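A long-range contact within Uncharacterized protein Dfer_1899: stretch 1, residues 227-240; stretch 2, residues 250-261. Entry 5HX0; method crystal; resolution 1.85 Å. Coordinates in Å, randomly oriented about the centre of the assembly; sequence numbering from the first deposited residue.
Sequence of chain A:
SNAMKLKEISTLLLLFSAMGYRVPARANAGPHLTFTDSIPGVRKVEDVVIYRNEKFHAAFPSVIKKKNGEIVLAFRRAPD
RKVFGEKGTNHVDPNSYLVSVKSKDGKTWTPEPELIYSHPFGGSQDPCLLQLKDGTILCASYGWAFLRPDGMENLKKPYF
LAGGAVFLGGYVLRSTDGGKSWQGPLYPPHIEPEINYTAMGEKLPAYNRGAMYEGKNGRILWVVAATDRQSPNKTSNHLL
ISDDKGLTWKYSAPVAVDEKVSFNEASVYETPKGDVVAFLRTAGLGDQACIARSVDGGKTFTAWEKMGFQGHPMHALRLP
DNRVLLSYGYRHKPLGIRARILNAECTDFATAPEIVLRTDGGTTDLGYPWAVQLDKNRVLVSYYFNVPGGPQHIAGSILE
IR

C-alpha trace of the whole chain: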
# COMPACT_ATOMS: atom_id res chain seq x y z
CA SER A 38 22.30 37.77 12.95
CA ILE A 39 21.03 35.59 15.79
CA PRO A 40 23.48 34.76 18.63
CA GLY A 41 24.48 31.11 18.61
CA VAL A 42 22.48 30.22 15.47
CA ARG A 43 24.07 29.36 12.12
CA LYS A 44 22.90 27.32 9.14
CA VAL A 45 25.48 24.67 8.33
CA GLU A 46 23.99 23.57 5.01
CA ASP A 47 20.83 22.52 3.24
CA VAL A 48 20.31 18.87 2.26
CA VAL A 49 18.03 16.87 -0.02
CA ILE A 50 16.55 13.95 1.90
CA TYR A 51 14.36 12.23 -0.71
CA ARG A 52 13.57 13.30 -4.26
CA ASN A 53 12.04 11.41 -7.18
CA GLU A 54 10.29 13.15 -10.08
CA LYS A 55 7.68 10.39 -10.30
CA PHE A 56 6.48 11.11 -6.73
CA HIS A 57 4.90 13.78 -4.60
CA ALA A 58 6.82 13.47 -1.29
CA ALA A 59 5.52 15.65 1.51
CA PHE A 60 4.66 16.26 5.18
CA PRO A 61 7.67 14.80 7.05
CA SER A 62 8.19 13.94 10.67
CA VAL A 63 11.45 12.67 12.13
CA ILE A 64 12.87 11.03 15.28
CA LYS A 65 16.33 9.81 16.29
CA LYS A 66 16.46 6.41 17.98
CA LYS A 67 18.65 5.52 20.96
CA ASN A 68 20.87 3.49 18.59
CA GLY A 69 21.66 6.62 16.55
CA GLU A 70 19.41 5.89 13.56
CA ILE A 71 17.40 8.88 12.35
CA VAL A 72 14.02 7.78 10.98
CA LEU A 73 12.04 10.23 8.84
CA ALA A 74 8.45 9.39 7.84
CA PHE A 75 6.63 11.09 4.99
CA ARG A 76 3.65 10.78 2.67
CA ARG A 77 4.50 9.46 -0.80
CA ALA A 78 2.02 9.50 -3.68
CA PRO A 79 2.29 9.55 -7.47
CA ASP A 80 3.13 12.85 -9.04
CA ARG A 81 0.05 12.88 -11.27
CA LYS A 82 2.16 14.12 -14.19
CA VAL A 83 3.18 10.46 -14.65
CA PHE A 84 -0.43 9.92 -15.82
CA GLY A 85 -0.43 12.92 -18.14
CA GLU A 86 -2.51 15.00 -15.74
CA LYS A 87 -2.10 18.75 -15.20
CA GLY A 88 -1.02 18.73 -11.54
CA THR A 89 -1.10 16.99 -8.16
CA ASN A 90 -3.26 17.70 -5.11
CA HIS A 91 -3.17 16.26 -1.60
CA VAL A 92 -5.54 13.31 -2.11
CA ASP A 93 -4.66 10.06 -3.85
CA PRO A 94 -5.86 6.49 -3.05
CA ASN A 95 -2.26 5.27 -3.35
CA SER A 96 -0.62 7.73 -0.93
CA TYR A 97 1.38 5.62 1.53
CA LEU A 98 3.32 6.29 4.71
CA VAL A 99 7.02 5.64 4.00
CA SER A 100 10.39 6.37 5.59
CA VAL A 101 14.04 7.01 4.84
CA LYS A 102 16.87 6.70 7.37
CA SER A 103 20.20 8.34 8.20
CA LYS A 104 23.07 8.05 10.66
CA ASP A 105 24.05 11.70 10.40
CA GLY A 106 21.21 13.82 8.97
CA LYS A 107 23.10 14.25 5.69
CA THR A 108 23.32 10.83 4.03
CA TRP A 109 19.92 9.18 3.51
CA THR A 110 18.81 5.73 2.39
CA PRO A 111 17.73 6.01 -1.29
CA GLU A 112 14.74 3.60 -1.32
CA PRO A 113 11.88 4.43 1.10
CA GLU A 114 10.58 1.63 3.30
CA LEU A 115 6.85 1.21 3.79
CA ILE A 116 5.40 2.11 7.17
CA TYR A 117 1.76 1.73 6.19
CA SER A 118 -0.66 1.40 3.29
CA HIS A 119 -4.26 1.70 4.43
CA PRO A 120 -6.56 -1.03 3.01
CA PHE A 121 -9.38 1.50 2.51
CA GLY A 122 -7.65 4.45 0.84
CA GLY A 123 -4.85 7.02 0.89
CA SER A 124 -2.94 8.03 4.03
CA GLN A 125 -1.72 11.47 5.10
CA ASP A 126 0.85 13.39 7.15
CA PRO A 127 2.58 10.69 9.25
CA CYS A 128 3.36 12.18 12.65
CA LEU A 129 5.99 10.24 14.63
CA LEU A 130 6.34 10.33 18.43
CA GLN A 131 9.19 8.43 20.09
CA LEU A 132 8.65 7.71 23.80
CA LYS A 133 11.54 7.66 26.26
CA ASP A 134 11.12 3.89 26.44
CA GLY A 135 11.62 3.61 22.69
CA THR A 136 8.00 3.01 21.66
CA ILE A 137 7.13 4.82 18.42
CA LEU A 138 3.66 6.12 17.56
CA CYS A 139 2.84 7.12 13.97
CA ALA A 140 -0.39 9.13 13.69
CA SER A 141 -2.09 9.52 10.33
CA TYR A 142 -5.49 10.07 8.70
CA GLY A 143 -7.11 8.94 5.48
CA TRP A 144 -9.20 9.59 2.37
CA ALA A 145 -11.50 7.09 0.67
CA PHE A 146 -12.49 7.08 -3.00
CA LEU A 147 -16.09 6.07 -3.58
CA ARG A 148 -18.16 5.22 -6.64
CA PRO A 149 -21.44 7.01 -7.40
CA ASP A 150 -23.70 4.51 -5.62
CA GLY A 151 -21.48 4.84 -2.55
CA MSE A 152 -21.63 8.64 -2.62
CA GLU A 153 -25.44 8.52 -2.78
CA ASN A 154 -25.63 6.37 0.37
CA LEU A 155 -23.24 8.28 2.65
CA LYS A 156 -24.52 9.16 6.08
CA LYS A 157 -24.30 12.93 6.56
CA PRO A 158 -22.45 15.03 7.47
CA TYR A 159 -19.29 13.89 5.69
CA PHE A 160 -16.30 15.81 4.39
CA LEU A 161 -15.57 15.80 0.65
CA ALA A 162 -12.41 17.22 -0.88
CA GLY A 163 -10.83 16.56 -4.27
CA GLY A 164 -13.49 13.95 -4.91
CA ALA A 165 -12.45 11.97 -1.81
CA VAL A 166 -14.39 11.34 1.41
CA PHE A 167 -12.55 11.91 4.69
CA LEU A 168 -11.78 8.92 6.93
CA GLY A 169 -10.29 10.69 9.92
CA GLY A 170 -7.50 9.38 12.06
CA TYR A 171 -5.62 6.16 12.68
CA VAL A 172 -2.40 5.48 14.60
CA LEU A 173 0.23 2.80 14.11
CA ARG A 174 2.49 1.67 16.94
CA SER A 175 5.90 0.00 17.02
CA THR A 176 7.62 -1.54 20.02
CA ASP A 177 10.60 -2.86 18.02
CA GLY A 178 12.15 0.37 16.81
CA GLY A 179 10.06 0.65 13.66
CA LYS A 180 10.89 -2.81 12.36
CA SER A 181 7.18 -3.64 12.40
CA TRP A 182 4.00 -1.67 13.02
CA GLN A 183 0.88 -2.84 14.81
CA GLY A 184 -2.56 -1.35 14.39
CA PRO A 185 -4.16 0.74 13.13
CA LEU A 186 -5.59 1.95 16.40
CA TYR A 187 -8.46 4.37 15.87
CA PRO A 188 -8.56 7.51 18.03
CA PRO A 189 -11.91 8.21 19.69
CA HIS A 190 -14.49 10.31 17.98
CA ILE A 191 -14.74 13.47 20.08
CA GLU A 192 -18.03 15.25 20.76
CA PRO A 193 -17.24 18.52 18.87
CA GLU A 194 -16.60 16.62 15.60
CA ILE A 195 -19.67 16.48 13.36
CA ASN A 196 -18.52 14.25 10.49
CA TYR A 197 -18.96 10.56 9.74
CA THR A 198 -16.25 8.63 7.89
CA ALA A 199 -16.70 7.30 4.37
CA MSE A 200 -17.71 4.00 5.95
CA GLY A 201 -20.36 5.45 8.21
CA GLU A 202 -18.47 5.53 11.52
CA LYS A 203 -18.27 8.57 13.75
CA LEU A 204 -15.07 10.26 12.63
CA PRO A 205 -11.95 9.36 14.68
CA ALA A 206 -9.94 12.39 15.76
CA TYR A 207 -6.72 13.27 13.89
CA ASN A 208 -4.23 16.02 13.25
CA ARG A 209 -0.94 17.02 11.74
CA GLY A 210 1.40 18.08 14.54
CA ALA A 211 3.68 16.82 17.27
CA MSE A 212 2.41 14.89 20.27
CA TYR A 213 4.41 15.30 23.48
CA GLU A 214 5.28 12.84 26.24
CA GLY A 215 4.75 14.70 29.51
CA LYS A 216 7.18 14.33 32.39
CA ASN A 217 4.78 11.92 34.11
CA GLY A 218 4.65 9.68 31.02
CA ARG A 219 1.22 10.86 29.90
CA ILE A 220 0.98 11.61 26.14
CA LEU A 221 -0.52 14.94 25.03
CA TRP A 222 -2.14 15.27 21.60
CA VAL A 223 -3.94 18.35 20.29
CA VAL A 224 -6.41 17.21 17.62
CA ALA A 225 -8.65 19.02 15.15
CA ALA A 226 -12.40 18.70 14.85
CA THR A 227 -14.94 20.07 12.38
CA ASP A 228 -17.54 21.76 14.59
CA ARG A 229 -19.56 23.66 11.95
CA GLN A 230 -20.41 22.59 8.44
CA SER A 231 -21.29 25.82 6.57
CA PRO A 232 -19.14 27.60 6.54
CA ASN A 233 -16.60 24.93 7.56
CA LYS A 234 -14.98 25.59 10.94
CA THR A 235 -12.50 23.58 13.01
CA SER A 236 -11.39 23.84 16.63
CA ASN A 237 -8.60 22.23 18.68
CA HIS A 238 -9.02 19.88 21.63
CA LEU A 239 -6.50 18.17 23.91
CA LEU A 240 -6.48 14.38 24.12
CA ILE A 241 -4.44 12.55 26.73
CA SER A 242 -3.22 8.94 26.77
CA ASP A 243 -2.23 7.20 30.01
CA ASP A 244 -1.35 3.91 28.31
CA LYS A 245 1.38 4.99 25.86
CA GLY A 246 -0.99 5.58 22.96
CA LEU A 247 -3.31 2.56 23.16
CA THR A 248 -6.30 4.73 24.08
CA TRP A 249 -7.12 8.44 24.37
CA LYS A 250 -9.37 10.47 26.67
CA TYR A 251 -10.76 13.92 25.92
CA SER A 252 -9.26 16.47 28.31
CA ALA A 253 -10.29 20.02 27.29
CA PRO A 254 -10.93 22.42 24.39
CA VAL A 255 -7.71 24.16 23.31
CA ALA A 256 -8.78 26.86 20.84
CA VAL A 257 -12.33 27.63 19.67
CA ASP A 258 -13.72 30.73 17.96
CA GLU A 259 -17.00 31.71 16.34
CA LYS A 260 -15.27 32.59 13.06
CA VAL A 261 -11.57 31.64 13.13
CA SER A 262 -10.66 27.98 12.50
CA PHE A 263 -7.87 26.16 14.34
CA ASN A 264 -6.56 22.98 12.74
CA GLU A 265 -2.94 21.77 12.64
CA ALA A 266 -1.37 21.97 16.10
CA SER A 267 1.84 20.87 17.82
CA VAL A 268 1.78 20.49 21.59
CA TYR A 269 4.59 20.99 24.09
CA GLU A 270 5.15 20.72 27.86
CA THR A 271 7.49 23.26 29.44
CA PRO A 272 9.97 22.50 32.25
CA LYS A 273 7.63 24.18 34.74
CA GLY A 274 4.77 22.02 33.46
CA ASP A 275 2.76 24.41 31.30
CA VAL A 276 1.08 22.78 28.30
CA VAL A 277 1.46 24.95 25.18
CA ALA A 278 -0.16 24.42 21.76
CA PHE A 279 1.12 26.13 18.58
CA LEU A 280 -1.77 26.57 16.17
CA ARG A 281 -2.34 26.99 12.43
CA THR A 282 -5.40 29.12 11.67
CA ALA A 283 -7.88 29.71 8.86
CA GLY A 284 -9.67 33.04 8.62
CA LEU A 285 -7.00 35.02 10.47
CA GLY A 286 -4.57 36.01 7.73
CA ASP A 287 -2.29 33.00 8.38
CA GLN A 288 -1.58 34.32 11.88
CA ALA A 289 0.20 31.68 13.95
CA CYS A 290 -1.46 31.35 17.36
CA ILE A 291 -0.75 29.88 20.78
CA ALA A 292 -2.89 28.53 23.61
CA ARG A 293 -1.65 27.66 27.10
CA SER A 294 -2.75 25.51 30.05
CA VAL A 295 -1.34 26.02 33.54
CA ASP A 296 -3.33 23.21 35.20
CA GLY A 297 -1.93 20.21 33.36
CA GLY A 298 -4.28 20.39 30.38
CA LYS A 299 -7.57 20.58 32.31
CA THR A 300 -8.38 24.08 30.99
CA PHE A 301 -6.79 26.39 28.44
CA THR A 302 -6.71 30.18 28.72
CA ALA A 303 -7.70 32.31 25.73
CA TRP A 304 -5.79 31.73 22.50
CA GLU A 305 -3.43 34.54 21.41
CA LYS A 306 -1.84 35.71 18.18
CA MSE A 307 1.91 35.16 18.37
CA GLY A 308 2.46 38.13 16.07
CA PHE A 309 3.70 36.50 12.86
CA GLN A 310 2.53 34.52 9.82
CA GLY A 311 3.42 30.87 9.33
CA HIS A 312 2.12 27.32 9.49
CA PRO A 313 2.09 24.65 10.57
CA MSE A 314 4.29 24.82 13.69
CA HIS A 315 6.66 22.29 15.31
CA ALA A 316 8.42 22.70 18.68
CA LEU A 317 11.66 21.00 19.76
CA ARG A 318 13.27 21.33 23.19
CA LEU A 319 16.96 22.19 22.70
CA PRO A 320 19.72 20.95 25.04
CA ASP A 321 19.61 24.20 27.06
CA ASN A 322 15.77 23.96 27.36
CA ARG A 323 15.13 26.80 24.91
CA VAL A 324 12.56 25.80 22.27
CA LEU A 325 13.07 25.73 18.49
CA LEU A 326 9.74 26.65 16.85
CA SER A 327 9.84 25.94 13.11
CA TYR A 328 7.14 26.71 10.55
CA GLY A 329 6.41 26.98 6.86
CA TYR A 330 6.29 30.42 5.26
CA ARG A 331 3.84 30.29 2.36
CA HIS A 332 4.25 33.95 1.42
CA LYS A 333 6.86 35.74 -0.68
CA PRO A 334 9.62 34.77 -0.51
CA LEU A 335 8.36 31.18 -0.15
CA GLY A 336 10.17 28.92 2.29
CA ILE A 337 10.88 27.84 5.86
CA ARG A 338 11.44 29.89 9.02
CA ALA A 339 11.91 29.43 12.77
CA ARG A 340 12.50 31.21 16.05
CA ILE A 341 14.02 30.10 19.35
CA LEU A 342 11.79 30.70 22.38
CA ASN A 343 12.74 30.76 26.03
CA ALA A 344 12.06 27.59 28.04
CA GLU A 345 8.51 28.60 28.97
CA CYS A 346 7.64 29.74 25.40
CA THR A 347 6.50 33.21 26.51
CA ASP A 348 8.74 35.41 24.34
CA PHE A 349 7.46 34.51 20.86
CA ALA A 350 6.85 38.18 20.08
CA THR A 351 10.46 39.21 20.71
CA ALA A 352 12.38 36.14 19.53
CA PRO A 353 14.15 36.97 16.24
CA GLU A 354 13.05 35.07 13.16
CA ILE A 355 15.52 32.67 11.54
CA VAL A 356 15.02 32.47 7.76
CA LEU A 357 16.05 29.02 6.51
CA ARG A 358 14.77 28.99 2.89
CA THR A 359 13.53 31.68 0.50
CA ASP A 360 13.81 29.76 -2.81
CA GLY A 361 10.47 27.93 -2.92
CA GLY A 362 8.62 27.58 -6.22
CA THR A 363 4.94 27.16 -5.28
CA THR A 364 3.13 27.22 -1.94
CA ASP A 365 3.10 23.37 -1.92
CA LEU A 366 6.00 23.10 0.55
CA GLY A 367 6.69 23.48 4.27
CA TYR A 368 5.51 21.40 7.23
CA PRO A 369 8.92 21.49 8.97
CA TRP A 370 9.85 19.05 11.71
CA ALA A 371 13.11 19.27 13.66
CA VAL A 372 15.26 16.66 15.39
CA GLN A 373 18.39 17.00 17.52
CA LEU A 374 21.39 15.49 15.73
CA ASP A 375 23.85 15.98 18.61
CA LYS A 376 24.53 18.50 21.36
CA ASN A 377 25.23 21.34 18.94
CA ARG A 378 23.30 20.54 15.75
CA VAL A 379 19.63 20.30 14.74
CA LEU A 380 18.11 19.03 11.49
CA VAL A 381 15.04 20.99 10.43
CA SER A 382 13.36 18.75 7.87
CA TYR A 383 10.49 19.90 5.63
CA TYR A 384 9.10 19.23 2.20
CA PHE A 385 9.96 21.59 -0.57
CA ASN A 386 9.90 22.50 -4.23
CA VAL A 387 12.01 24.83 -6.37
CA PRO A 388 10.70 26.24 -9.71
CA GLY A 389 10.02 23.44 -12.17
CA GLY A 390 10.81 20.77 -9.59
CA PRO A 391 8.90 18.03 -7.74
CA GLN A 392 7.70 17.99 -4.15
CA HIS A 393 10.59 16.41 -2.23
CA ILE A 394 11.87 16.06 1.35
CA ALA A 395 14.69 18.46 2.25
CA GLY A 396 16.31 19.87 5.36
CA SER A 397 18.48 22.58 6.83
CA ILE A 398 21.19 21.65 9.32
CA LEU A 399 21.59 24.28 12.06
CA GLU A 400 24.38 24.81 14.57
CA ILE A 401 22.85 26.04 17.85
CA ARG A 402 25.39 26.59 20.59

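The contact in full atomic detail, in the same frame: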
# COMPACT_ATOMS: atom_id res chain seq x y z
N THR A 227 -13.99 19.23 13.10
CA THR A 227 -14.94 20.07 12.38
C THR A 227 -16.16 20.25 13.28
O THR A 227 -16.83 19.27 13.61
CB THR A 227 -15.36 19.44 11.05
OG1 THR A 227 -14.24 19.29 10.20
CG2 THR A 227 -16.41 20.32 10.34
N ASP A 228 -16.43 21.49 13.69
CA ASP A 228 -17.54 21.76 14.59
C ASP A 228 -18.65 22.60 13.96
O ASP A 228 -19.65 22.87 14.62
CB ASP A 228 -17.06 22.41 15.89
CG ASP A 228 -16.26 23.69 15.70
OD1 ASP A 228 -16.26 24.30 14.61
OD2 ASP A 228 -15.61 24.08 16.69
N ARG A 229 -18.50 23.00 12.70
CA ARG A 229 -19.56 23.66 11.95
C ARG A 229 -19.39 23.28 10.50
O ARG A 229 -18.27 23.16 10.02
CB ARG A 229 -19.52 25.19 12.12
CG ARG A 229 -20.53 25.95 11.25
CD ARG A 229 -20.65 27.39 11.69
NE ARG A 229 -19.53 28.22 11.26
CZ ARG A 229 -19.17 29.35 11.87
NH1 ARG A 229 -19.83 29.78 12.93
NH2 ARG A 229 -18.14 30.05 11.41
N GLN A 230 -20.51 23.10 9.80
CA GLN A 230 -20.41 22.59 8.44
C GLN A 230 -20.41 23.70 7.39
O GLN A 230 -19.64 23.62 6.42
CB GLN A 230 -21.55 21.63 8.17
CG GLN A 230 -21.47 20.94 6.84
CD GLN A 230 -22.61 19.98 6.62
OE1 GLN A 230 -23.43 19.76 7.52
NE2 GLN A 230 -22.68 19.41 5.43
N SER A 231 -21.25 24.71 7.54
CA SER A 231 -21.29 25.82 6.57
C SER A 231 -21.44 27.16 7.27
O SER A 231 -22.46 27.44 7.89
CB SER A 231 -22.43 25.63 5.57
OG SER A 231 -22.30 24.40 4.88
N PRO A 232 -20.39 28.00 7.19
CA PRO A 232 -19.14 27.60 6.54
C PRO A 232 -18.31 26.66 7.44
O PRO A 232 -18.51 26.66 8.65
CB PRO A 232 -18.43 28.94 6.33
CG PRO A 232 -18.89 29.78 7.47
CD PRO A 232 -20.32 29.35 7.76
N ASN A 233 -17.45 25.85 6.82
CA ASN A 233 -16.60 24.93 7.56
C ASN A 233 -15.82 25.66 8.66
O ASN A 233 -15.26 26.73 8.44
CB ASN A 233 -15.63 24.25 6.59
CG ASN A 233 -14.71 23.25 7.27
OD1 ASN A 233 -13.65 23.62 7.78
ND2 ASN A 233 -15.11 21.99 7.27
N LYS A 234 -15.83 25.09 9.87
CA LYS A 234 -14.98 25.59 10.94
C LYS A 234 -14.40 24.42 11.72
O LYS A 234 -15.09 23.41 11.94
CB LYS A 234 -15.73 26.53 11.90
CG LYS A 234 -14.79 27.37 12.79
CD LYS A 234 -15.58 28.37 13.63
CE LYS A 234 -16.55 27.67 14.55
NZ LYS A 234 -15.86 27.01 15.73
N THR A 235 -13.15 24.55 12.15
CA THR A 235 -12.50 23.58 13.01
C THR A 235 -12.03 24.24 14.29
O THR A 235 -11.75 25.46 14.33
CB THR A 235 -11.30 22.88 12.32
OG1 THR A 235 -10.30 23.85 11.94
CG2 THR A 235 -11.75 22.10 11.08
N SER A 236 -11.93 23.43 15.34
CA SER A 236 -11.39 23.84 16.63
C SER A 236 -10.42 22.77 17.12
O SER A 236 -10.42 21.64 16.61
CB SER A 236 -12.52 24.06 17.67
OG SER A 236 -13.33 22.89 17.73
N ASN A 237 -9.60 23.12 18.11
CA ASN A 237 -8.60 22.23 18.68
C ASN A 237 -9.01 21.79 20.08
O ASN A 237 -9.62 22.56 20.84
CB ASN A 237 -7.22 22.90 18.75
CG ASN A 237 -6.52 22.96 17.39
OD1 ASN A 237 -5.97 23.99 17.02
ND2 ASN A 237 -6.54 21.84 16.64
N HIS A 238 -8.63 20.56 20.41
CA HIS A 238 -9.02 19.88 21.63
C HIS A 238 -7.85 19.01 22.07
O HIS A 238 -7.17 18.42 21.23
CB HIS A 238 -10.29 19.06 21.38
CG HIS A 238 -11.40 19.88 20.80
ND1 HIS A 238 -12.30 20.57 21.58
CD2 HIS A 238 -11.68 20.22 19.52
CE1 HIS A 238 -13.12 21.26 20.81
NE2 HIS A 238 -12.76 21.07 19.55
N LEU A 239 -7.60 18.96 23.37
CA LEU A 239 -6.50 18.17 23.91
C LEU A 239 -6.98 16.76 24.26
O LEU A 239 -7.92 16.59 25.05
CB LEU A 239 -5.91 18.83 25.15
CG LEU A 239 -4.78 18.08 25.86
CD1 LEU A 239 -3.56 17.96 24.96
CD2 LEU A 239 -4.42 18.77 27.16
N LEU A 240 -6.34 15.75 23.68
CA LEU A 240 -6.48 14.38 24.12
C LEU A 240 -5.26 13.98 24.95
O LEU A 240 -4.16 14.49 24.77
CB LEU A 240 -6.61 13.40 22.94
CG LEU A 240 -7.65 13.70 21.86
CD1 LEU A 240 -7.70 12.55 20.88
CD2 LEU A 240 -9.00 13.95 22.48
N LYS A 250 -8.24 9.85 26.00
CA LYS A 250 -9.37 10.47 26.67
C LYS A 250 -9.39 11.96 26.37
O LYS A 250 -8.34 12.62 26.38
CB LYS A 250 -9.30 10.26 28.19
CG LYS A 250 -9.88 8.94 28.68
CD LYS A 250 -9.04 7.74 28.30
CE LYS A 250 -9.85 6.46 28.41
NZ LYS A 250 -9.19 5.33 27.69
N TYR A 251 -10.58 12.49 26.10
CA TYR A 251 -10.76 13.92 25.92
C TYR A 251 -10.44 14.66 27.22
O TYR A 251 -10.94 14.31 28.28
CB TYR A 251 -12.20 14.21 25.50
CG TYR A 251 -12.47 15.65 25.15
CD1 TYR A 251 -12.83 16.58 26.13
CD2 TYR A 251 -12.36 16.09 23.83
CE1 TYR A 251 -13.07 17.91 25.81
CE2 TYR A 251 -12.60 17.42 23.50
CZ TYR A 251 -12.94 18.32 24.49
OH TYR A 251 -13.17 19.63 24.16
N SER A 252 -9.60 15.69 27.13
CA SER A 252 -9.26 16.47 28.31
C SER A 252 -9.96 17.83 28.31
O SER A 252 -10.70 18.13 29.25
CB SER A 252 -7.74 16.66 28.42
OG SER A 252 -7.43 17.39 29.60
N ALA A 253 -9.77 18.65 27.27
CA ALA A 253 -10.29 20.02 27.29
C ALA A 253 -10.22 20.67 25.91
O ALA A 253 -9.35 20.32 25.11
CB ALA A 253 -9.50 20.87 28.30
N PRO A 254 -11.10 21.63 25.61
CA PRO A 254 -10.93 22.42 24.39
C PRO A 254 -9.68 23.29 24.49
O PRO A 254 -9.36 23.83 25.55
CB PRO A 254 -12.19 23.29 24.32
CG PRO A 254 -13.11 22.76 25.39
CD PRO A 254 -12.25 22.08 26.41
N VAL A 255 -8.98 23.42 23.36
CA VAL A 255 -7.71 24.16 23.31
C VAL A 255 -7.88 25.53 22.66
O VAL A 255 -7.36 26.53 23.15
CB VAL A 255 -6.64 23.33 22.57
CG1 VAL A 255 -5.42 24.20 22.24
CG2 VAL A 255 -6.25 22.10 23.40
N ALA A 256 -8.57 25.59 21.52
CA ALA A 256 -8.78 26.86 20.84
C ALA A 256 -10.07 26.74 20.03
O ALA A 256 -10.19 25.84 19.20
CB ALA A 256 -7.61 27.23 19.92
N VAL A 257 -11.02 27.62 20.32
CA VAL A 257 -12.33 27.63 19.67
C VAL A 257 -12.71 29.09 19.44
O VAL A 257 -12.52 29.94 20.32
CB VAL A 257 -13.42 26.93 20.51
CG1 VAL A 257 -14.71 26.78 19.72
CG2 VAL A 257 -12.95 25.58 21.03
N ASP A 258 -13.25 29.39 18.26
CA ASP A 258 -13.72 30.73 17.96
C ASP A 258 -14.96 30.64 17.10
O ASP A 258 -15.16 29.67 16.38
CB ASP A 258 -12.66 31.56 17.23
CG ASP A 258 -13.04 33.02 17.13
OD1 ASP A 258 -13.09 33.67 18.19
OD2 ASP A 258 -13.31 33.50 16.02
N GLU A 259 -15.79 31.69 17.15
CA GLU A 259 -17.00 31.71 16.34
C GLU A 259 -16.69 31.78 14.85
O GLU A 259 -17.46 31.26 14.04
CB GLU A 259 -17.91 32.88 16.73
CG GLU A 259 -18.64 32.70 18.04
CD GLU A 259 -19.50 31.45 18.06
OE1 GLU A 259 -20.09 31.11 17.01
OE2 GLU A 259 -19.58 30.81 19.13
N LYS A 260 -15.60 32.44 14.48
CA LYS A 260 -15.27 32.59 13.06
C LYS A 260 -13.94 31.96 12.67
O LYS A 260 -13.85 31.35 11.61
CB LYS A 260 -15.24 34.08 12.68
CG LYS A 260 -16.63 34.71 12.66
CD LYS A 260 -16.59 36.16 12.21
CE LYS A 260 -17.93 36.82 12.48
NZ LYS A 260 -18.33 36.75 13.93
N VAL A 261 -12.91 32.11 13.49
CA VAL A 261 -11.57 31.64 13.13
C VAL A 261 -11.49 30.13 13.35
O VAL A 261 -11.96 29.61 14.37
CB VAL A 261 -10.52 32.39 13.97
CG1 VAL A 261 -9.13 31.87 13.69
CG2 VAL A 261 -10.61 33.91 13.72
O HOH W 1 -12.97 27.55 15.88

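The two stretches pair as neighbouring antiparallel strands, from Asn237 to Leu240 on one side and from Tyr251 to Ala256 on the other, and bury 760 Å² between them. Their backbone pairing is interrupted by a beta bulge between Asn237 and His238, where the register shifts by one residue. At the bulge the carbonyl of Asn237 serves two amides: Val255 N donates to Asn237 O at 2.7 Å and Ala256 N donates to the same Asn237 O at 3.3 Å. The Asn237 amide is satisfied in turn, with Asn237 N 3.0 Å from Ala256 O in a nearly straight bond. Further along, Leu239 N donates to Ala253 O at 2.8 Å and Leu239 O accepts from Ser252 N, also at 2.8 Å. Between the bonds of Asn237 and Leu239, His238 CA lies 3.5 Å from Ala253 O; beyond them, Leu240 CA lies 3.4 Å from Lys250 O, both as CA-H...O contacts.

A chain of polar side chains runs beside this pairing. Both ring nitrogens of His238 are engaged: ND1 of His238 is hydrogen-bonded to OH of Tyr251 at 2.9 Å, near the plane of the imidazole, while NE2 of His238 donates to OG of Ser236 at 2.6 Å. Ser236 OG passes the chain on by donating to Asp228 OD2 at 2.8 Å. The geometry does not decide which of His238 ND1 and Tyr251 OH is the donor.

Asp228 also anchors Lys234, whose NZ forms a salt bridge with Asp228 OD1 at 3.0 Å. The same Lys234 NZ crosses to the other stretch and donates to Asp258 O at 2.8 Å, so the buried ammonium ties the carboxylate to the loop after the second strand. Water 1 accepts from Lys234 NZ at 2.9 Å and from Asp258 N at 3.0 Å, filling the gap where direct strand pairing has ended. The Asp258 side chain is used locally: its OD2 accepts from Lys260 N at 3.0 Å and from Val261 N at 2.9 Å, bracing the turn.

At the margin, Arg229 NH1 and NH2 each make a weak hydrogen bond to Glu259 O, both at 3.0 Å, with the carbonyl near the guanidinium plane. Arg229 NE is occupied within its own stretch by Pro232 O at 3.2 Å. The Glu259 carboxylate stays beyond salt-bridge range, its OE1 lying 4.3 Å from Arg229 NH1.

Apolar contacts complete the interface. Leu239 CB packs 3.7 Å from Val255 CG2, and Leu240 CD2 approaches Tyr251 CD2 at 4.2 Å.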